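Local coordinates for protein nicotinate-nucleotide pyrophosphorylase (Francisella tularensis subsp. tularensis, PDB 3TQV) that probably catalyses the conversion of quinolinate and 5-phospho-alpha-D-ribose 1-diphosphate to nicotinate ribonucleotide, CO2 and diphosphate, a step of NAD+ biosynthesis, at residues Val67-Gln70 against Leu71-Ile75; Ser118-Ala121 against Thr122-Lys126; His164-Gly167 against Leu168-Tyr172. All blocks are in the same frame, centred on the assembly; numbering follows the deposited sequence.

Contact 1: residues Val67-Gln70 against Leu71-Ile75; sequences VINQ and LDKNI
A helix C-terminus running into a type I beta turn brings Ile68 of the last helical turn against Asp72 and Ile75. Helical bonding persists to the edge of the break: Leu71 N donates to Val67 O at 3.0 Å, and Asp72 N meets Ile68 O at 2.9 Å in a nearly straight bond, with an N-H...O angle of 174°. Leu71 N also makes a weak bond to Ile68 O. Asp72 is the first residue to leave helical backbone angles, and the chain then folds back through Lys73 and Asn74, Ile75 N bonding to Asp72 O at 3.0 Å. That reversal returns Ile75 to Ile68, and the two side chains cross at about a right angle. Ile68 CG2, anti to its own backbone N, touches Ile75 CB at 3.7 Å. At the other branch Ile68 CD1 meets Ile75 CD1 tip to tip at 3.9 Å. In the fold, the turn joins helix 61-71 to strand 76-79, an outer strand of the four-stranded antiparallel sheet of this chain. Helix 100-130 covers the apolar side, Ile110 packing on Val67 and Ile68, and Ser102 accompanies Ile75 and is hydrogen-bonded to Asp72 OD2. Val23 of helix 16-31 lies against Val67 and Gln70. Along the more polar flank, Lys73 reaches back over the helix end. Its chain is extended as far as CE and folds only at the last torsion, chi4 -56°, which turns NZ inward to Asn69 O at 3.0 Å. The ammonium group approaches from above the carbonyl plane, 44° out of it, and Lys73 CG rests beside the same Asn69 O at 3.4 Å.

Contact 2: residues Ser118-Ala121 against Thr122-Lys126; sequences SGTA and TVTNK
The flat carbonyl group of Ser118 is used from both faces by Thr122, whose backbone N approaches on one side and whose OG1 on the other. The two donors are tilted from the carbonyl plane by similar amounts, 29° for Thr122 N and 33° for Thr122 OG1, at 2.8 Å and 2.6 Å from Ser118 O. The pattern is a worked example of the threonine side chain that bonds back to the carbonyl four residues earlier, here in the second half of the long helix 100-130. The carbonyl of Thr120 repeats it: Thr124 N and Thr124 OG1 reach Thr120 O from opposite faces, at 3.2 Å and 2.9 Å. In both threonines OG1 stands beside the residue's own backbone N and opposite its carbonyl carbon (chi1 -54° in Thr122), the placement that aims the hydroxyl at the preceding helical turn. Each of the two buried oxygens is thereby gripped twice, once by an amide and once by a hydroxyl.

Hydroxyls of this stretch also tie the helix to its surroundings. Thr122 OG1 is also bonded to Ile57 N and Ser118 OG to Cys59 N, so that this face is fastened to strand 56-57 and the chain following it, whereas Thr120 OG1 bonds to Gln152 of helix 149-159. Val123 touches Ile272 of helix 271-274, near Ala271 of the predicted substrate site. The carbonyls of Gly119 and Ala121 take the ordinary helical bonds, Asn125 N to Ala121 O at 2.9 Å and Val123 N to Gly119 O at 3.0 Å, and Val123 CG2 lies alongside that same Gly119 O.

Contact 3: residues His164-Gly167 against Leu168-Tyr172; sequences HRIG and LFDAY. With PO4 (phosphate ion), chain F.
The backbone from Arg165 to Ala171 doubles back in a loop, bringing the CA atoms of these two residues to 5.9 Å where the chain leads into strand 171-174. Asp170 holds the loop closed from within. With chi1 at 50°, its CG stands between backbone N and carbonyl carbon, and the carboxylate is presented to two successive amides of the incoming chain. Ile166 N uses the syn lone pair of Asp170 OD2 at 2.7 Å, and Gly167 N meets Asp170 OD1 at 3.0 Å, also on the syn side but somewhat out of the carboxylate plane. One acidic group thus satisfies two neighbouring backbone N-H groups, and Ile166 CG2 completes this end by touching Phe169 CZ at 4.3 Å.

Arg165 occupies the other side. Its CB rests on Ala171 CB at 3.5 Å, and beyond CG the chain runs extended to the guanidinium. There NH1 donates to Ala171 O at 3.3 Å; the oxygen lies in the guanidinium plane, although NH1 itself stands well above the carbonyl plane. The NE and NH2 edge is turned to the phosphate ion: NE points straight at O3 of the phosphate (2.7 Å, 178°), and NH2 binds its O4 at 3.0 Å. Together the three bonds probably restrict rotation of the group. Arg142 N grips the phosphate as well, and Thr37 of the second subunit packs on Arg165.

Arg165, Arg142 and the nearby Lys175 are all predicted substrate ligands, and the phosphate, probably from the crystallisation liquor, is consistent with an anion-binding pocket for quinolinate at the dimer interface, as in relatives of this phosphoribosyltransferase family.

Overall arrangement
The three sites show local contacts graded by their place in the fold. Contact 1 is only partly buried, its centre about 26 Å from that of the chain, whereas contacts 2 and 3 are buried. Helix 100-130 links the first two: it holds contact 2 and, some way back along its length, covers contact 1, the centres lying about 27 Å apart. Contact 1 combines apolar packing with helix-end bonds, contact 2 doubles backbone bonds with hydroxyls, and contact 3 pairs charged groups with amides and an anion. Of the three, only contact 3 meets the second subunit, while contact 2 merely borders the predicted substrate site.

Contact 1: residues Val67-Gln70 against Leu71-Ile75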
ATOM      1  N   VAL B  67       9.953   1.580 -15.888  1.00 15.96           N
ATOM      2  CA  VAL B  67       8.740   1.694 -16.698  1.00 16.24           C
ATOM      3  C   VAL B  67       9.070   2.236 -18.084  1.00 16.37           C
ATOM      4  O   VAL B  67       8.737   1.615 -19.090  1.00 16.99           O
ATOM      5  CB  VAL B  67       7.678   2.601 -16.037  1.00 15.44           C
ATOM      6  CG1 VAL B  67       6.453   2.724 -16.924  1.00 10.91           C
ATOM      7  CG2 VAL B  67       7.291   2.079 -14.665  1.00 11.53           C
ATOM      8  N   ILE B  68       9.720   3.396 -18.149  1.00 20.94           N
ATOM      9  CA  ILE B  68      10.168   3.940 -19.437  1.00 20.09           C
ATOM     10  C   ILE B  68      10.881   2.870 -20.262  1.00 22.37           C
ATOM     11  O   ILE B  68      10.491   2.560 -21.393  1.00 23.77           O
ATOM     12  CB  ILE B  68      11.142   5.130 -19.261  1.00 24.32           C
ATOM     13  CG1 ILE B  68      10.394   6.353 -18.767  1.00 25.56           C
ATOM     14  CG2 ILE B  68      11.840   5.468 -20.569  1.00 26.59           C
ATOM     15  CD1 ILE B  68       8.918   6.299 -19.079  1.00 21.27           C
ATOM     16  N   ASN B  69      11.928   2.314 -19.663  1.00 30.72           N
ATOM     17  CA  ASN B  69      12.778   1.310 -20.279  1.00 29.56           C
ATOM     18  C   ASN B  69      12.010   0.148 -20.890  1.00 31.00           C
ATOM     19  O   ASN B  69      12.338  -0.318 -21.991  1.00 32.53           O
ATOM     20  CB  ASN B  69      13.749   0.770 -19.233  1.00 28.25           C
ATOM     21  CG  ASN B  69      14.799  -0.129 -19.834  1.00 32.43           C
ATOM     22  OD1 ASN B  69      14.999  -1.265 -19.393  1.00 32.33           O
ATOM     23  ND2 ASN B  69      15.474   0.373 -20.859  1.00 32.63           N
ATOM     24  N   GLN B  70      10.999  -0.325 -20.163  1.00 28.51           N
ATOM     25  CA  GLN B  70      10.200  -1.459 -20.614  1.00 23.96           C
ATOM     26  C   GLN B  70       9.177  -1.100 -21.695  1.00 23.72           C
ATOM     27  O   GLN B  70       8.850  -1.928 -22.541  1.00 20.54           O
ATOM     28  CB  GLN B  70       9.529  -2.155 -19.433  1.00 19.83           C
ATOM     29  CG  GLN B  70      10.458  -3.067 -18.640  1.00 26.04           C
ATOM     30  CD  GLN B  70       9.765  -3.734 -17.446  1.00 26.89           C
ATOM     31  OE1 GLN B  70      10.368  -3.927 -16.378  1.00 27.59           O
ATOM     32  NE2 GLN B  70       8.499  -4.093 -17.627  1.00 19.23           N
ATOM     33  N   LEU B  71       8.679   0.129 -21.681  1.00 27.35           N
ATOM     34  CA  LEU B  71       7.684   0.534 -22.672  1.00 31.81           C
ATOM     35  C   LEU B  71       8.263   1.049 -23.993  1.00 32.06           C
ATOM     36  O   LEU B  71       7.799   0.687 -25.068  1.00 32.83           O
ATOM     37  CB  LEU B  71       6.753   1.594 -22.095  1.00 31.98           C
ATOM     38  CG  LEU B  71       5.621   1.093 -21.214  1.00 29.43           C
ATOM     39  CD1 LEU B  71       4.654   2.229 -20.913  1.00 34.00           C
ATOM     40  CD2 LEU B  71       4.911  -0.046 -21.905  1.00 29.65           C
ATOM     41  N   ASP B  72       9.266   1.908 -23.898  1.00 21.66           N
ATOM     42  CA  ASP B  72       9.770   2.618 -25.049  1.00 22.68           C
ATOM     43  C   ASP B  72      11.102   3.263 -24.655  1.00 27.57           C
ATOM     44  O   ASP B  72      11.129   4.359 -24.100  1.00 27.20           O
ATOM     45  CB  ASP B  72       8.754   3.690 -25.475  1.00 20.52           C
ATOM     46  CG  ASP B  72       9.150   4.399 -26.766  1.00 31.27           C
ATOM     47  OD1 ASP B  72      10.333   4.297 -27.167  1.00 29.09           O
ATOM     48  OD2 ASP B  72       8.286   5.054 -27.386  1.00 30.51           O
ATOM     49  N   LYS B  73      12.208   2.582 -24.933  1.00 36.32           N
ATOM     50  CA  LYS B  73      13.525   3.113 -24.592  1.00 39.51           C
ATOM     51  C   LYS B  73      13.778   4.484 -25.237  1.00 37.61           C
ATOM     52  O   LYS B  73      14.700   5.198 -24.849  1.00 44.02           O
ATOM     53  CB  LYS B  73      14.628   2.124 -24.985  1.00 36.69           C
ATOM     54  CG  LYS B  73      14.441   0.718 -24.448  1.00 38.70           C
ATOM     55  CD  LYS B  73      15.757  -0.045 -24.435  1.00 40.76           C
ATOM     56  CE  LYS B  73      15.556  -1.524 -24.105  1.00 39.06           C
ATOM     57  NZ  LYS B  73      14.828  -1.753 -22.806  1.00 48.00           N
ATOM     58  N   ASN B  74      12.949   4.841 -26.217  1.00 32.04           N
ATOM     59  CA  ASN B  74      13.049   6.127 -26.911  1.00 35.50           C
ATOM     60  C   ASN B  74      12.703   7.335 -26.042  1.00 34.06           C
ATOM     61  O   ASN B  74      13.187   8.431 -26.302  1.00 29.27           O
ATOM     62  CB  ASN B  74      12.164   6.151 -28.168  1.00 33.74           C
ATOM     63  CG  ASN B  74      12.630   5.176 -29.236  1.00 33.75           C
ATOM     64  OD1 ASN B  74      13.825   5.076 -29.533  1.00 33.33           O
ATOM     65  ND2 ASN B  74      11.682   4.441 -29.814  1.00 41.24           N
ATOM     66  N   ILE B  75      11.851   7.142 -25.034  1.00 41.65           N
ATOM     67  CA  ILE B  75      11.510   8.231 -24.120  1.00 33.97           C
ATOM     68  C   ILE B  75      12.737   8.671 -23.335  1.00 38.15           C
ATOM     69  O   ILE B  75      13.349   7.865 -22.642  1.00 36.18           O
ATOM     70  CB  ILE B  75      10.418   7.841 -23.099  1.00 29.91           C
ATOM     71  CG1 ILE B  75       9.136   7.379 -23.802  1.00 33.93           C
ATOM     72  CG2 ILE B  75      10.126   9.023 -22.170  1.00 26.52           C
ATOM     73  CD1 ILE B  75       8.101   6.742 -22.856  1.00 24.29           C
TER

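Contact 2: residues Ser118-Ala121 against Thr122-Lys126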
ATOM      1  N   SER B 118       7.221   7.619  -2.456  1.00 15.39           N
ATOM      2  CA  SER B 118       7.488   8.948  -1.931  1.00 12.70           C
ATOM      3  C   SER B 118       6.575   9.139  -0.742  1.00 11.07           C
ATOM      4  O   SER B 118       6.911   9.840   0.213  1.00 13.76           O
ATOM      5  CB  SER B 118       7.213  10.020  -2.979  1.00 11.94           C
ATOM      6  OG  SER B 118       8.008   9.827  -4.127  1.00 10.80           O
ATOM      7  N   GLY B 119       5.409   8.511  -0.803  1.00 13.16           N
ATOM      8  CA  GLY B 119       4.496   8.543   0.317  1.00 11.08           C
ATOM      9  C   GLY B 119       5.195   7.971   1.534  1.00 10.17           C
ATOM     10  O   GLY B 119       5.360   8.648   2.559  1.00 10.36           O
ATOM     11  N   THR B 120       5.612   6.716   1.410  1.00  8.78           N
ATOM     12  CA  THR B 120       6.347   6.060   2.465  1.00 10.75           C
ATOM     13  C   THR B 120       7.536   6.872   2.951  1.00 14.16           C
ATOM     14  O   THR B 120       7.735   7.002   4.157  1.00 12.90           O
ATOM     15  CB  THR B 120       6.795   4.655   2.066  1.00  8.23           C
ATOM     16  OG1 THR B 120       5.644   3.810   1.992  1.00 13.56           O
ATOM     17  CG2 THR B 120       7.767   4.076   3.116  1.00  9.03           C
ATOM     18  N   ALA B 121       8.325   7.425   2.036  1.00 11.78           N
ATOM     19  CA  ALA B 121       9.512   8.192   2.449  1.00 15.66           C
ATOM     20  C   ALA B 121       9.107   9.428   3.233  1.00 14.08           C
ATOM     21  O   ALA B 121       9.687   9.734   4.267  1.00 17.23           O
ATOM     22  CB  ALA B 121      10.374   8.571   1.254  1.00 19.58           C
ATOM     23  N   THR B 122       8.090  10.121   2.744  1.00  9.24           N
ATOM     24  CA  THR B 122       7.581  11.337   3.381  1.00  9.16           C
ATOM     25  C   THR B 122       7.001  11.108   4.794  1.00  6.85           C
ATOM     26  O   THR B 122       7.177  11.945   5.689  1.00 10.60           O
ATOM     27  CB  THR B 122       6.540  12.020   2.458  1.00  8.44           C
ATOM     28  OG1 THR B 122       7.131  12.227   1.164  1.00  8.95           O
ATOM     29  CG2 THR B 122       6.036  13.350   3.038  1.00 11.17           C
ATOM     30  N   VAL B 123       6.325   9.983   5.009  1.00 10.53           N
ATOM     31  CA  VAL B 123       5.869   9.646   6.360  1.00 10.02           C
ATOM     32  C   VAL B 123       7.070   9.546   7.291  1.00 10.62           C
ATOM     33  O   VAL B 123       7.076  10.062   8.406  1.00 11.92           O
ATOM     34  CB  VAL B 123       5.212   8.254   6.421  1.00  7.56           C
ATOM     35  CG1 VAL B 123       4.557   8.064   7.774  1.00 10.05           C
ATOM     36  CG2 VAL B 123       4.232   8.079   5.300  1.00 13.98           C
ATOM     37  N   THR B 124       8.077   8.829   6.820  1.00  7.94           N
ATOM     38  CA  THR B 124       9.235   8.559   7.630  1.00 11.62           C
ATOM     39  C   THR B 124       9.841   9.901   7.999  1.00 13.80           C
ATOM     40  O   THR B 124       9.919  10.263   9.180  1.00 10.55           O
ATOM     41  CB  THR B 124      10.239   7.687   6.853  1.00 14.04           C
ATOM     42  OG1 THR B 124       9.559   6.526   6.365  1.00 10.41           O
ATOM     43  CG2 THR B 124      11.419   7.273   7.738  1.00 10.99           C
ATOM     44  N   ASN B 125      10.221  10.666   6.981  1.00 15.31           N
ATOM     45  CA  ASN B 125      10.798  11.952   7.265  1.00 13.76           C
ATOM     46  C   ASN B 125      10.031  12.785   8.306  1.00 15.35           C
ATOM     47  O   ASN B 125      10.648  13.375   9.200  1.00 18.50           O
ATOM     48  CB  ASN B 125      11.058  12.763   6.002  1.00 15.39           C
ATOM     49  CG  ASN B 125      12.005  13.908   6.267  1.00 24.11           C
ATOM     50  OD1 ASN B 125      13.133  13.682   6.708  1.00 21.96           O
ATOM     51  ND2 ASN B 125      11.551  15.140   6.041  1.00 30.75           N
ATOM     52  N   LYS B 126       8.707  12.857   8.205  1.00 15.99           N
ATOM     53  CA  LYS B 126       7.976  13.561   9.253  1.00 20.81           C
ATOM     54  C   LYS B 126       8.427  13.100  10.642  1.00 18.22           C
ATOM     55  O   LYS B 126       8.970  13.882  11.413  1.00 16.40           O
ATOM     56  CB  LYS B 126       6.456  13.435   9.085  1.00 15.31           C
ATOM     57  CG  LYS B 126       5.836  14.593   8.309  1.00 27.99           C
ATOM     58  CD  LYS B 126       4.765  14.105   7.328  1.00 32.96           C
ATOM     59  CE  LYS B 126       4.400  15.166   6.288  1.00 46.75           C
ATOM     60  NZ  LYS B 126       3.573  14.573   5.182  1.00 38.47           N
TER

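Contact 3: residues His164-Gly167 against Leu168-Tyr172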
ATOM      1  N   HIS B 164      15.297  -1.986  10.512  1.00 30.81           N
ATOM      2  CA  HIS B 164      15.218  -3.176  11.350  1.00 26.95           C
ATOM      3  C   HIS B 164      15.419  -4.358  10.405  1.00 29.32           C
ATOM      4  O   HIS B 164      15.569  -4.165   9.206  1.00 29.50           O
ATOM      5  CB  HIS B 164      13.845  -3.235  11.998  1.00 26.07           C
ATOM      6  CG  HIS B 164      13.684  -4.330  13.002  1.00 25.76           C
ATOM      7  ND1 HIS B 164      14.269  -4.290  14.246  1.00 28.74           N
ATOM      8  CD2 HIS B 164      12.973  -5.477  12.958  1.00 21.29           C
ATOM      9  CE1 HIS B 164      13.940  -5.375  14.921  1.00 23.82           C
ATOM     10  NE2 HIS B 164      13.148  -6.109  14.163  1.00 20.38           N
ATOM     11  N   ARG B 165      15.426  -5.579  10.921  1.00 20.23           N
ATOM     12  CA  ARG B 165      15.783  -6.714  10.076  1.00 17.69           C
ATOM     13  C   ARG B 165      14.944  -6.756   8.793  1.00 22.86           C
ATOM     14  O   ARG B 165      13.776  -6.385   8.799  1.00 20.55           O
ATOM     15  CB  ARG B 165      15.657  -8.022  10.850  1.00 17.19           C
ATOM     16  CG  ARG B 165      14.298  -8.225  11.471  1.00 17.34           C
ATOM     17  CD  ARG B 165      14.134  -9.618  12.043  1.00 17.47           C
ATOM     18  NE  ARG B 165      12.736  -9.894  12.369  1.00 13.09           N
ATOM     19  CZ  ARG B 165      12.262 -11.072  12.777  1.00  7.89           C
ATOM     20  NH1 ARG B 165      13.072 -12.118  12.919  1.00  7.18           N
ATOM     21  NH2 ARG B 165      10.964 -11.189  13.043  1.00  7.83           N
ATOM     22  N   ILE B 166      15.531  -7.198   7.688  1.00 24.98           N
ATOM     23  CA  ILE B 166      14.755  -7.344   6.462  1.00 21.29           C
ATOM     24  C   ILE B 166      13.656  -8.404   6.571  1.00 22.48           C
ATOM     25  O   ILE B 166      12.559  -8.210   6.044  1.00 18.90           O
ATOM     26  CB  ILE B 166      15.636  -7.670   5.232  1.00 30.29           C
ATOM     27  CG1 ILE B 166      16.779  -6.663   5.113  1.00 25.48           C
ATOM     28  CG2 ILE B 166      14.778  -7.737   3.954  1.00 25.86           C
ATOM     29  CD1 ILE B 166      16.335  -5.210   5.290  1.00 30.39           C
ATOM     30  N   GLY B 167      13.938  -9.521   7.240  1.00 23.53           N
ATOM     31  CA  GLY B 167      12.983 -10.616   7.271  1.00 17.88           C
ATOM     32  C   GLY B 167      13.118 -11.652   8.368  1.00 16.74           C
ATOM     33  O   GLY B 167      13.454 -11.320   9.510  1.00 15.07           O
ATOM     34  N   LEU B 168      12.834 -12.912   8.037  1.00 22.08           N
ATOM     35  CA  LEU B 168      12.928 -13.980   9.029  1.00 22.00           C
ATOM     36  C   LEU B 168      14.300 -14.671   9.005  1.00 26.46           C
ATOM     37  O   LEU B 168      14.596 -15.526   9.843  1.00 27.38           O
ATOM     38  CB  LEU B 168      11.794 -14.999   8.847  1.00 21.93           C
ATOM     39  CG  LEU B 168      10.350 -14.493   9.020  1.00 23.44           C
ATOM     40  CD1 LEU B 168       9.329 -15.442   8.387  1.00 18.62           C
ATOM     41  CD2 LEU B 168       9.989 -14.205  10.485  1.00 16.87           C
ATOM     42  N   PHE B 169      15.146 -14.269   8.060  1.00 26.31           N
ATOM     43  CA  PHE B 169      16.412 -14.955   7.818  1.00 24.38           C
ATOM     44  C   PHE B 169      17.665 -14.198   8.297  1.00 25.61           C
ATOM     45  O   PHE B 169      18.606 -14.808   8.794  1.00 32.97           O
ATOM     46  CB  PHE B 169      16.537 -15.273   6.330  1.00 21.61           C
ATOM     47  CG  PHE B 169      16.416 -14.069   5.457  1.00 26.37           C
ATOM     48  CD1 PHE B 169      17.520 -13.271   5.203  1.00 23.50           C
ATOM     49  CD2 PHE B 169      15.195 -13.719   4.911  1.00 20.35           C
ATOM     50  CE1 PHE B 169      17.409 -12.155   4.416  1.00 27.11           C
ATOM     51  CE2 PHE B 169      15.067 -12.606   4.112  1.00 24.37           C
ATOM     52  CZ  PHE B 169      16.175 -11.818   3.863  1.00 28.70           C
ATOM     53  N   ASP B 170      17.692 -12.881   8.141  1.00 21.34           N
ATOM     54  CA  ASP B 170      18.905 -12.121   8.454  1.00 27.22           C
ATOM     55  C   ASP B 170      19.119 -11.832   9.948  1.00 22.66           C
ATOM     56  O   ASP B 170      20.205 -11.412  10.361  1.00 25.21           O
ATOM     57  CB  ASP B 170      18.978 -10.817   7.628  1.00 26.23           C
ATOM     58  CG  ASP B 170      17.685  -9.981   7.691  1.00 23.22           C
ATOM     59  OD1 ASP B 170      16.625 -10.502   8.094  1.00 22.82           O
ATOM     60  OD2 ASP B 170      17.736  -8.796   7.309  1.00 23.64           O
ATOM     61  N   ALA B 171      18.094 -12.057  10.760  1.00 16.26           N
ATOM     62  CA  ALA B 171      18.196 -11.698  12.161  1.00 15.50           C
ATOM     63  C   ALA B 171      17.225 -12.476  13.035  1.00 16.27           C
ATOM     64  O   ALA B 171      16.222 -12.999  12.547  1.00 16.90           O
ATOM     65  CB  ALA B 171      17.987 -10.232  12.324  1.00 13.83           C
ATOM     66  N   TYR B 172      17.539 -12.551  14.327  1.00 21.56           N
ATOM     67  CA  TYR B 172      16.745 -13.329  15.277  1.00 21.27           C
ATOM     68  C   TYR B 172      15.796 -12.413  15.987  1.00 17.02           C
ATOM     69  O   TYR B 172      16.211 -11.349  16.400  1.00 14.14           O
ATOM     70  CB  TYR B 172      17.643 -13.949  16.349  1.00 23.42           C
ATOM     71  CG  TYR B 172      18.212 -15.295  16.018  1.00 24.87           C
ATOM     72  CD1 TYR B 172      17.396 -16.330  15.562  1.00 24.30           C
ATOM     73  CD2 TYR B 172      19.569 -15.545  16.178  1.00 26.40           C
ATOM     74  CE1 TYR B 172      17.926 -17.587  15.271  1.00 21.25           C
ATOM     75  CE2 TYR B 172      20.114 -16.792  15.888  1.00 29.80           C
ATOM     76  CZ  TYR B 172      19.290 -17.809  15.433  1.00 28.79           C
ATOM     77  OH  TYR B 172      19.838 -19.040  15.145  1.00 32.13           O
TER
HETATM   78  P   PO4 F 289       9.630  -7.652  12.796  1.00 30.00           P
HETATM   79  O1  PO4 F 289       9.787  -7.036  14.153  1.00 30.00           O
HETATM   80  O2  PO4 F 289       8.791  -6.770  11.914  1.00 30.00           O
HETATM   81  O3  PO4 F 289      10.982  -7.851  12.183  1.00 30.00           O
HETATM   82  O4  PO4 F 289       8.976  -8.993  12.942  1.00 30.00           O